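Local coordinates for protein sugar ABC transporter (Agrobacterium radiobacter, PDB 4RXT) that binds arabinopyranose in the cleft between its two domains and probably delivers sugar to an ABC transporter, at residues Gly133-Leu147 against Asn191-Met204. Residues are numbered along the deposited sequence; the frame is centred on the assembly and turned at random.
Sequences GDVVIITNTPGAGSL and NPKIVGVFASNLIM. With ARA (alpha-L-arabinopyranose), chain B.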
loop_
_atom_site.group_PDB
_atom_site.type_symbol
_atom_site.label_atom_id
_atom_site.label_comp_id
_atom_site.label_asym_id
_atom_site.label_seq_id
_atom_site.Cartn_x
_atom_site.Cartn_y
_atom_site.Cartn_z
ATOM N N GLY A 133 1.757 0.256 26.804
ATOM C CA GLY A 133 0.376 0.565 26.595
ATOM C C GLY A 133 -0.284 -0.339 25.582
ATOM O O GLY A 133 0.360 -1.171 24.921
ATOM N N ASP A 134 -1.590 -0.144 25.477
ATOM C CA ASP A 134 -2.439 -0.918 24.575
ATOM C C ASP A 134 -2.461 -0.324 23.193
ATOM O O ASP A 134 -2.607 0.871 23.017
ATOM C CB ASP A 134 -3.872 -1.020 25.086
ATOM C CG ASP A 134 -3.988 -1.808 26.377
ATOM O OD1 ASP A 134 -2.971 -2.383 26.809
ATOM O OD2 ASP A 134 -5.120 -1.882 26.916
ATOM N N VAL A 135 -2.241 -1.176 22.202
ATOM C CA VAL A 135 -2.233 -0.734 20.816
ATOM C C VAL A 135 -3.135 -1.620 19.972
ATOM O O VAL A 135 -3.487 -2.741 20.364
ATOM C CB VAL A 135 -0.799 -0.697 20.241
ATOM C CG1 VAL A 135 0.049 0.224 21.110
ATOM C CG2 VAL A 135 -0.168 -2.090 20.055
ATOM N N VAL A 136 -3.488 -1.103 18.795
ATOM C CA VAL A 136 -4.344 -1.790 17.848
ATOM C C VAL A 136 -3.788 -1.690 16.430
ATOM O O VAL A 136 -3.020 -0.802 16.124
ATOM C CB VAL A 136 -5.815 -1.280 17.896
ATOM C CG1 VAL A 136 -6.370 -1.413 19.302
ATOM C CG2 VAL A 136 -5.973 0.136 17.420
ATOM N N ILE A 137 -4.153 -2.658 15.600
ATOM C CA ILE A 137 -3.884 -2.629 14.200
ATOM C C ILE A 137 -5.220 -2.710 13.452
ATOM O O ILE A 137 -6.117 -3.467 13.796
ATOM C CB ILE A 137 -2.871 -3.726 13.742
ATOM C CG1 ILE A 137 -2.661 -3.690 12.233
ATOM C CG2 ILE A 137 -3.296 -5.102 14.200
ATOM C CD1 ILE A 137 -1.529 -4.557 11.711
ATOM N N ILE A 138 -5.327 -1.873 12.423
ATOM C CA ILE A 138 -6.495 -1.842 11.569
ATOM C C ILE A 138 -6.032 -1.950 10.111
ATOM O O ILE A 138 -5.214 -1.131 9.635
ATOM C CB ILE A 138 -7.356 -0.567 11.780
ATOM C CG1 ILE A 138 -7.684 -0.358 13.262
ATOM C CG2 ILE A 138 -8.623 -0.632 10.906
ATOM C CD1 ILE A 138 -8.265 1.002 13.565
ATOM N N THR A 139 -6.577 -2.956 9.440
ATOM C CA THR A 139 -6.235 -3.394 8.088
ATOM C C THR A 139 -7.440 -3.213 7.157
ATOM O O THR A 139 -8.565 -3.555 7.497
ATOM C CB THR A 139 -5.725 -4.864 8.093
ATOM O OG1 THR A 139 -4.597 -4.944 8.964
ATOM C CG2 THR A 139 -5.343 -5.321 6.708
ATOM N N ASN A 140 -7.174 -2.644 5.992
ATOM C CA ASN A 140 -8.209 -2.203 5.028
ATOM C C ASN A 140 -9.211 -3.304 4.675
ATOM O O ASN A 140 -10.361 -3.117 4.640
ATOM C CB ASN A 140 -7.499 -1.698 3.747
ATOM C CG ASN A 140 -8.394 -0.979 2.771
ATOM O OD1 ASN A 140 -8.211 -1.082 1.579
ATOM N ND2 ASN A 140 -9.291 -0.260 3.260
ATOM N N THR A 141 -8.668 -4.490 4.392
ATOM C CA THR A 141 -9.459 -5.633 3.922
ATOM C C THR A 141 -8.577 -6.892 4.093
ATOM O O THR A 141 -7.342 -6.796 4.058
ATOM C CB THR A 141 -9.893 -5.444 2.448
ATOM O OG1 THR A 141 -10.793 -6.493 2.026
ATOM C CG2 THR A 141 -8.674 -5.343 1.499
ATOM N N PRO A 142 -9.203 -8.074 4.273
ATOM C CA PRO A 142 -8.370 -9.285 4.439
ATOM C C PRO A 142 -7.805 -9.856 3.132
ATOM O O PRO A 142 -8.347 -9.643 2.054
ATOM C CB PRO A 142 -9.346 -10.282 5.047
ATOM C CG PRO A 142 -10.635 -9.905 4.482
ATOM C CD PRO A 142 -10.631 -8.388 4.450
ATOM N N GLY A 143 -6.727 -10.629 3.243
ATOM C CA GLY A 143 -6.279 -11.416 2.112
ATOM C C GLY A 143 -5.361 -10.731 1.104
ATOM O O GLY A 143 -4.976 -11.330 0.112
ATOM N N ALA A 144 -4.935 -9.508 1.392
ATOM C CA ALA A 144 -4.034 -8.775 0.489
ATOM C C ALA A 144 -2.591 -9.109 0.808
ATOM O O ALA A 144 -2.210 -9.125 1.953
ATOM C CB ALA A 144 -4.249 -7.243 0.582
ATOM N N GLY A 145 -1.782 -9.337 -0.194
ATOM C CA GLY A 145 -0.380 -9.670 0.049
ATOM C C GLY A 145 0.353 -8.572 0.829
ATOM O O GLY A 145 1.003 -8.812 1.832
ATOM N N SER A 146 0.243 -7.339 0.330
ATOM C CA SER A 146 0.959 -6.205 0.945
ATOM C C SER A 146 0.522 -6.041 2.415
ATOM O O SER A 146 1.354 -5.908 3.327
ATOM C CB SER A 146 0.731 -4.911 0.157
ATOM O OG SER A 146 -0.648 -4.692 0.056
ATOM N N LEU A 147 -0.786 -6.032 2.633
ATOM C CA LEU A 147 -1.318 -5.720 3.976
ATOM C C LEU A 147 -1.050 -6.831 5.008
ATOM O O LEU A 147 -0.797 -6.552 6.194
ATOM C CB LEU A 147 -2.809 -5.415 3.918
ATOM C CG LEU A 147 -3.204 -4.330 2.891
ATOM C CD1 LEU A 147 -4.712 -4.053 2.987
ATOM C CD2 LEU A 147 -2.391 -3.034 2.993
ATOM N N ASN A 191 -12.374 0.426 24.709
ATOM C CA ASN A 191 -11.133 0.299 25.471
ATOM C C ASN A 191 -10.405 1.624 25.555
ATOM O O ASN A 191 -9.510 1.908 24.744
ATOM C CB ASN A 191 -10.177 -0.751 24.936
ATOM C CG ASN A 191 -8.995 -0.998 25.912
ATOM O OD1 ASN A 191 -8.887 -0.310 26.948
ATOM N ND2 ASN A 191 -8.120 -1.971 25.599
ATOM N N PRO A 192 -10.757 2.441 26.572
ATOM C CA PRO A 192 -10.111 3.742 26.684
ATOM C C PRO A 192 -8.596 3.701 27.037
ATOM O O PRO A 192 -7.928 4.745 27.026
ATOM C CB PRO A 192 -10.920 4.427 27.803
ATOM C CG PRO A 192 -11.469 3.294 28.611
ATOM C CD PRO A 192 -11.849 2.292 27.566
ATOM N N LYS A 193 -8.056 2.512 27.310
ATOM C CA LYS A 193 -6.606 2.354 27.507
ATOM C C LYS A 193 -5.781 2.397 26.200
ATOM O O LYS A 193 -4.552 2.435 26.242
ATOM C CB LYS A 193 -6.292 1.059 28.237
ATOM C CG LYS A 193 -6.857 0.984 29.643
ATOM C CD LYS A 193 -6.531 -0.384 30.257
ATOM C CE LYS A 193 -7.079 -0.499 31.678
ATOM N NZ LYS A 193 -6.569 -1.733 32.308
ATOM N N ILE A 194 -6.437 2.398 25.042
ATOM C CA ILE A 194 -5.686 2.360 23.776
ATOM C C ILE A 194 -4.861 3.652 23.647
ATOM O O ILE A 194 -5.412 4.748 23.815
ATOM C CB ILE A 194 -6.611 2.170 22.579
ATOM C CG1 ILE A 194 -7.149 0.725 22.574
ATOM C CG2 ILE A 194 -5.868 2.480 21.274
ATOM C CD1 ILE A 194 -8.391 0.554 21.713
ATOM N N VAL A 195 -3.552 3.512 23.412
ATOM C CA VAL A 195 -2.655 4.679 23.220
ATOM C C VAL A 195 -2.031 4.782 21.839
ATOM O O VAL A 195 -1.426 5.789 21.444
ATOM C CB VAL A 195 -1.508 4.712 24.247
ATOM C CG1 VAL A 195 -2.055 4.945 25.637
ATOM C CG2 VAL A 195 -0.697 3.430 24.203
ATOM N N GLY A 196 -2.218 3.740 21.048
ATOM C CA GLY A 196 -1.552 3.627 19.768
ATOM C C GLY A 196 -2.305 2.797 18.741
ATOM O O GLY A 196 -2.986 1.824 19.091
ATOM N N VAL A 197 -2.150 3.148 17.469
ATOM C CA VAL A 197 -2.818 2.497 16.371
ATOM C C VAL A 197 -1.913 2.450 15.154
ATOM O O VAL A 197 -1.288 3.477 14.807
ATOM C CB VAL A 197 -4.091 3.281 15.927
ATOM C CG1 VAL A 197 -4.862 2.524 14.849
ATOM C CG2 VAL A 197 -4.977 3.650 17.113
ATOM N N PHE A 198 -1.857 1.269 14.521
ATOM C CA PHE A 198 -1.254 1.114 13.181
ATOM C C PHE A 198 -2.366 0.939 12.155
ATOM O O PHE A 198 -3.131 -0.002 12.226
ATOM C CB PHE A 198 -0.279 -0.096 13.186
ATOM C CG PHE A 198 0.348 -0.381 11.857
ATOM C CD1 PHE A 198 0.723 0.632 10.986
ATOM C CD2 PHE A 198 0.582 -1.692 11.478
ATOM C CE1 PHE A 198 1.315 0.356 9.768
ATOM C CE2 PHE A 198 1.180 -1.987 10.254
ATOM C CZ PHE A 198 1.555 -0.971 9.396
ATOM N N ALA A 199 -2.455 1.907 11.233
ATOM C CA ALA A 199 -3.418 1.979 10.100
ATOM C C ALA A 199 -2.624 1.717 8.826
ATOM O O ALA A 199 -1.893 2.562 8.341
ATOM C CB ALA A 199 -4.082 3.357 10.046
ATOM N N SER A 200 -2.730 0.488 8.311
ATOM C CA SER A 200 -1.642 -0.021 7.472
ATOM C C SER A 200 -1.705 0.269 5.960
ATOM O O SER A 200 -0.953 -0.323 5.193
ATOM C CB SER A 200 -1.489 -1.505 7.656
ATOM O OG SER A 200 -2.673 -2.132 7.217
ATOM N N ASN A 201 -2.605 1.160 5.546
ATOM C CA ASN A 201 -2.570 1.674 4.179
ATOM C C ASN A 201 -3.193 3.082 4.134
ATOM O O ASN A 201 -3.691 3.569 5.138
ATOM C CB ASN A 201 -3.209 0.677 3.193
ATOM C CG ASN A 201 -4.732 0.776 3.132
ATOM O OD1 ASN A 201 -5.389 1.135 4.114
ATOM N ND2 ASN A 201 -5.290 0.475 1.985
ATOM N N LEU A 202 -3.226 3.666 2.945
ATOM C CA LEU A 202 -3.737 5.037 2.822
ATOM C C LEU A 202 -5.176 5.157 3.355
ATOM O O LEU A 202 -5.530 6.113 4.028
ATOM C CB LEU A 202 -3.708 5.459 1.369
ATOM C CG LEU A 202 -4.330 6.820 1.061
ATOM C CD1 LEU A 202 -3.531 7.865 1.804
ATOM C CD2 LEU A 202 -4.314 7.039 -0.440
ATOM N N ILE A 203 -6.012 4.207 2.970
ATOM C CA ILE A 203 -7.437 4.262 3.234
ATOM C C ILE A 203 -7.712 4.206 4.731
ATOM O O ILE A 203 -8.504 4.942 5.276
ATOM C CB ILE A 203 -8.213 3.140 2.480
ATOM C CG1 ILE A 203 -7.874 3.142 0.972
ATOM C CG2 ILE A 203 -9.717 3.257 2.715
ATOM C CD1 ILE A 203 -8.055 4.493 0.302
ATOM N N MET A 204 -7.012 3.307 5.416
ATOM C CA MET A 204 -7.142 3.274 6.858
ATOM C C MET A 204 -6.522 4.486 7.553
ATOM O O MET A 204 -7.070 4.994 8.553
ATOM C CB MET A 204 -6.591 1.959 7.442
ATOM C CG MET A 204 -7.365 0.697 7.071
ATOM S SD MET A 204 -9.125 0.668 7.625
ATOM C CE MET A 204 -9.970 1.349 6.180
HETATM C C1 ARA B . -1.311 1.000 -0.426
HETATM C C2 ARA B . -0.923 -0.485 -0.564
HETATM C C3 ARA B . -1.881 -1.169 -1.524
HETATM C C4 ARA B . -3.348 -0.922 -1.131
HETATM C C5 ARA B . -3.472 0.172 -0.156
HETATM O O1 ARA B . -0.685 1.124 0.846
HETATM O O2 ARA B . 0.413 -0.617 -1.085
HETATM O O3 ARA B . -1.522 -2.558 -1.604
HETATM O O4 ARA B . -3.911 -1.995 -0.372
HETATM O O5 ARA B . -2.690 1.343 -0.442
HETATM O O HOH W 1 -2.530 1.651 27.652
HETATM O O HOH W 2 -2.054 -4.685 7.814
HETATM O O HOH W 3 -4.654 -1.366 5.600
#
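Val-136 and Val-197 stand side by side on two parallel neighbouring strands, CG2 of Val-136 nestling between both methyls of Val-197, 3.7 Å from its CG2. Val-136 CG1, anti to the carbonyl carbon (chi1 -56°), reaches the other way, to Ile-194 CD1. Short branched residues suit this level, where a helix presses close. Beyond the strand end Met-204, in the first turn of the next helix, lays its bent chain with SD 3.6 Å from Ile-138 CG2 and CE beside the buried amide of Asn-140. On the reverse face the methyl CD1 of Ile-137 lies 3.6 Å from Phe-198 CD2, while Gly-196 leaves room for Val-135 CG1. Backbone bonds join the strands, Ile-138 N to Phe-198 O being nearly straight at 169°. Where they splay apart, water links Ser-200 OG to Thr-139 OG1. Asn-201 caps the next helix, its OD1 accepting from Met-204 N (3.0 Å), and lines the arabinopyranose pocket, as do Ser-146 and Leu-147, whose CD2 packs on Asn-201 CB. In this periplasmic-binding-protein fold, helix 177-190 covers the Val-136 and Val-197 face, helix 109-128 touches Val-135 and Phe-198 on the other, Phe-198 stacks on Phe-154, and strands 165-172 and 222-226 flank the pair.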